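Formyltransferase (Francisella tularensis subsp. tularensis, PDB 4NV1) is a formyltransferase-family protein that pairs a formyl transferase region with a C-terminal N-formyltransferase dimerization domain. Local coordinates at residues Leu70-His75 and Glu160-Val165. Sequence-based numbering, arbitrary orientation.
Sequences LGFSCH and ELFTKV. With 0FX (dTDP-4-amino-4,6-dideoxyglucose), chain I.
Phe162, in segment 160-165 of helix 147-170, drives the edge of its ring against the face of Phe72 on the strand 70-74, and this T-shaped pair is the whole of the direct contact between the two segments. Traced outward, the Phe162 side chain leaves the helix with CB directed at the strand. CG lies opposite the backbone N (chi1 175°), which places the ring beside the carbonyl carbon and points it toward Phe72, and of the ring atoms that follow it is CE1 that arrives there. Phe162 CE1 rests 3.8 Å from Phe72 CE2, with Phe72 CZ and CD2 only slightly farther off. It therefore stands above the rim of the ring rather than over its middle. The two planes are almost perpendicular, at 89°, and the ring centroids lie 5.3 Å apart, an edge-to-face geometry that sets a C-H edge against the pi face. The attraction is apolar and aromatic, and both side chains are buried.

Three residues on from Phe72, the chain reaches the ligand pocket. The His75 ND1 hydrogen bonds to O4P of dTDP-4-amino-4,6-dideoxyglucose (2.9 Å, 155° at the hydrogen), with the oxygen lying at the edge of the imidazole and in its plane. On the other ring nitrogen, NE2 is hydrogen-bonded to Glu158 OE1, also on helix 147-170, so both nitrogens have partners and the rotation of the ring is fixed.

Ile93 of the adjacent strand 89-94 touches both phenylalanines, while Phe19 of helix 13-24 stacks on Phe162 and Ile166 packs on Phe72. The pair thus joins helix 147-170 to strand 70-74, which lies between and parallel to strands 4-9 and 89-94 in the mixed sheet of a Rossmann-like alpha/beta core, as in other formyltransferases.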
loop_
_atom_site.group_PDB
_atom_site.type_symbol
_atom_site.label_atom_id
_atom_site.label_comp_id
_atom_site.label_asym_id
_atom_site.label_seq_id
_atom_site.Cartn_x
_atom_site.Cartn_y
_atom_site.Cartn_z
ATOM N N LEU A 70 18.773 -24.066 33.081
ATOM C CA LEU A 70 18.442 -23.867 31.681
ATOM C C LEU A 70 18.000 -22.436 31.499
ATOM O O LEU A 70 17.236 -21.932 32.311
ATOM C CB LEU A 70 17.306 -24.835 31.364
ATOM C CG LEU A 70 16.696 -24.946 29.986
ATOM C CD1 LEU A 70 17.852 -25.069 28.994
ATOM C CD2 LEU A 70 15.767 -26.158 29.993
ATOM N N GLY A 71 18.492 -21.758 30.484
ATOM C CA GLY A 71 17.936 -20.496 30.042
ATOM C C GLY A 71 17.500 -20.459 28.581
ATOM O O GLY A 71 18.109 -21.117 27.707
ATOM N N PHE A 72 16.445 -19.694 28.333
ATOM C CA PHE A 72 15.964 -19.389 26.994
ATOM C C PHE A 72 15.848 -17.893 26.769
ATOM O O PHE A 72 15.327 -17.104 27.624
ATOM C CB PHE A 72 14.588 -19.976 26.760
ATOM C CG PHE A 72 14.544 -21.473 26.836
ATOM C CD1 PHE A 72 13.892 -22.099 27.847
ATOM C CD2 PHE A 72 15.074 -22.249 25.782
ATOM C CE1 PHE A 72 13.844 -23.460 27.918
ATOM C CE2 PHE A 72 15.030 -23.624 25.854
ATOM C CZ PHE A 72 14.387 -24.236 26.886
ATOM N N SER A 73 16.305 -17.540 25.577
ATOM C CA SER A 73 16.082 -16.225 24.958
ATOM C C SER A 73 15.153 -16.374 23.762
ATOM O O SER A 73 15.360 -17.198 22.849
ATOM C CB SER A 73 17.403 -15.568 24.525
ATOM O OG SER A 73 17.120 -14.315 23.921
ATOM N N CYS A 74 14.072 -15.616 23.747
ATOM C CA CYS A 74 13.256 -15.629 22.533
ATOM C C CYS A 74 12.672 -14.256 22.311
ATOM O O CYS A 74 11.801 -13.824 23.078
ATOM C CB CYS A 74 12.169 -16.699 22.625
ATOM S SG CYS A 74 11.231 -16.894 21.077
ATOM N N HIS A 75 13.233 -13.567 21.328
ATOM C CA HIS A 75 12.741 -12.249 20.887
ATOM C C HIS A 75 12.967 -11.264 22.045
ATOM O O HIS A 75 12.048 -10.757 22.625
ATOM C CB HIS A 75 11.280 -12.298 20.491
ATOM C CG HIS A 75 11.055 -12.862 19.125
ATOM N ND1 HIS A 75 10.973 -12.065 18.001
ATOM C CD2 HIS A 75 10.869 -14.133 18.703
ATOM C CE1 HIS A 75 10.714 -12.815 16.952
ATOM N NE2 HIS A 75 10.623 -14.069 17.356
ATOM N N GLU A 160 6.234 -23.718 16.913
ATOM C CA GLU A 160 6.133 -25.117 16.527
ATOM C C GLU A 160 7.432 -25.921 16.684
ATOM O O GLU A 160 7.431 -27.045 17.195
ATOM C CB GLU A 160 5.551 -25.185 15.118
ATOM C CG GLU A 160 5.552 -26.593 14.578
ATOM C CD GLU A 160 5.582 -26.652 13.055
ATOM O OE1 GLU A 160 5.511 -27.799 12.577
ATOM O OE2 GLU A 160 5.714 -25.618 12.349
ATOM N N LEU A 161 8.569 -25.316 16.373
ATOM C CA LEU A 161 9.842 -26.008 16.562
ATOM C C LEU A 161 10.190 -26.144 18.050
ATOM O O LEU A 161 10.645 -27.163 18.509
ATOM C CB LEU A 161 10.985 -25.327 15.843
ATOM C CG LEU A 161 10.898 -25.305 14.317
ATOM C CD1 LEU A 161 12.169 -24.688 13.809
ATOM C CD2 LEU A 161 10.865 -26.650 13.601
ATOM N N PHE A 162 9.847 -25.152 18.859
ATOM C CA PHE A 162 10.166 -25.222 20.284
ATOM C C PHE A 162 9.274 -26.267 20.954
ATOM O O PHE A 162 9.698 -27.029 21.843
ATOM C CB PHE A 162 9.935 -23.835 20.878
ATOM C CG PHE A 162 10.095 -23.773 22.357
ATOM C CD1 PHE A 162 11.347 -23.781 22.914
ATOM C CD2 PHE A 162 9.013 -23.628 23.171
ATOM C CE1 PHE A 162 11.512 -23.690 24.293
ATOM C CE2 PHE A 162 9.146 -23.575 24.545
ATOM C CZ PHE A 162 10.403 -23.598 25.109
ATOM N N THR A 163 8.000 -26.273 20.551
ATOM C CA THR A 163 7.059 -27.283 21.014
ATOM C C THR A 163 7.652 -28.703 20.739
ATOM O O THR A 163 7.651 -29.561 21.601
ATOM C CB THR A 163 5.698 -27.095 20.323
ATOM O OG1 THR A 163 5.188 -25.777 20.558
ATOM C CG2 THR A 163 4.704 -28.134 20.727
ATOM N N LYS A 164 8.209 -28.920 19.561
ATOM C CA LYS A 164 8.757 -30.218 19.151
ATOM C C LYS A 164 10.005 -30.614 19.921
ATOM O O LYS A 164 10.292 -31.787 20.051
ATOM C CB LYS A 164 9.040 -30.178 17.655
ATOM C CG LYS A 164 9.273 -31.532 16.982
ATOM C CD LYS A 164 9.422 -31.458 15.460
ATOM C CE LYS A 164 9.915 -32.776 14.866
ATOM N NZ LYS A 164 10.815 -32.506 13.696
ATOM N N VAL A 165 10.790 -29.672 20.435
ATOM C CA VAL A 165 12.057 -30.059 21.022
ATOM C C VAL A 165 12.199 -29.764 22.524
ATOM O O VAL A 165 13.221 -30.143 23.125
ATOM C CB VAL A 165 13.280 -29.471 20.290
ATOM C CG1 VAL A 165 13.389 -29.980 18.853
ATOM C CG2 VAL A 165 13.347 -27.939 20.418
HETATM O O4P 0FX I . 11.486 -9.303 17.131
HETATM P P2 0FX I . 10.834 -8.490 18.279
HETATM O O3P 0FX I . 9.490 -8.740 18.930
HETATM O O1G 0FX I . 11.913 -7.655 19.096
HETATM C C1G 0FX I . 12.856 -8.294 19.925
HETATM C C2G 0FX I . 13.679 -7.091 20.356
HETATM O O2G 0FX I . 12.850 -5.966 20.666
HETATM C C3G 0FX I . 14.661 -6.671 19.279
HETATM O O3G 0FX I . 15.462 -5.676 19.951
HETATM C C4G 0FX I . 15.431 -7.919 18.804
HETATM N N4A 0FX I . 16.473 -7.607 17.837
HETATM C C5G 0FX I . 14.510 -9.005 18.234
HETATM C C6G 0FX I . 15.293 -10.249 17.829
HETATM O O5G 0FX I . 13.574 -9.342 19.260
HETATM O OPP 0FX I . 10.121 -7.109 17.921
HETATM P P 0FX I . 10.467 -5.867 17.003
HETATM O O1P 0FX I . 11.522 -4.915 17.529
HETATM O O2P 0FX I . 8.983 -5.597 16.786
HETATM O O5 0FX I . 10.858 -6.366 15.520
HETATM C C5 0FX I . 9.927 -7.223 14.848
HETATM C C4 0FX I . 9.866 -6.934 13.358
HETATM O O4 0FX I . 9.166 -5.722 13.144
HETATM C C3 0FX I . 11.181 -6.747 12.663
HETATM O O3 0FX I . 11.680 -7.961 12.083
HETATM C C2 0FX I . 10.821 -5.851 11.477
HETATM C C1 0FX I . 9.670 -5.013 12.035
HETATM N N11 0FX I . 10.145 -3.656 12.324
HETATM C C61 0FX I . 10.616 -3.360 13.554
HETATM C C51 0FX I . 11.081 -2.090 13.822
HETATM C C5A 0FX I . 11.679 -1.641 15.141
HETATM C C21 0FX I . 10.094 -2.721 11.353
HETATM O O21 0FX I . 9.585 -2.976 10.131
HETATM N N31 0FX I . 10.476 -1.459 11.570
HETATM C C41 0FX I . 10.957 -1.180 12.801
HETATM O O41 0FX I . 11.414 0.031 13.098
#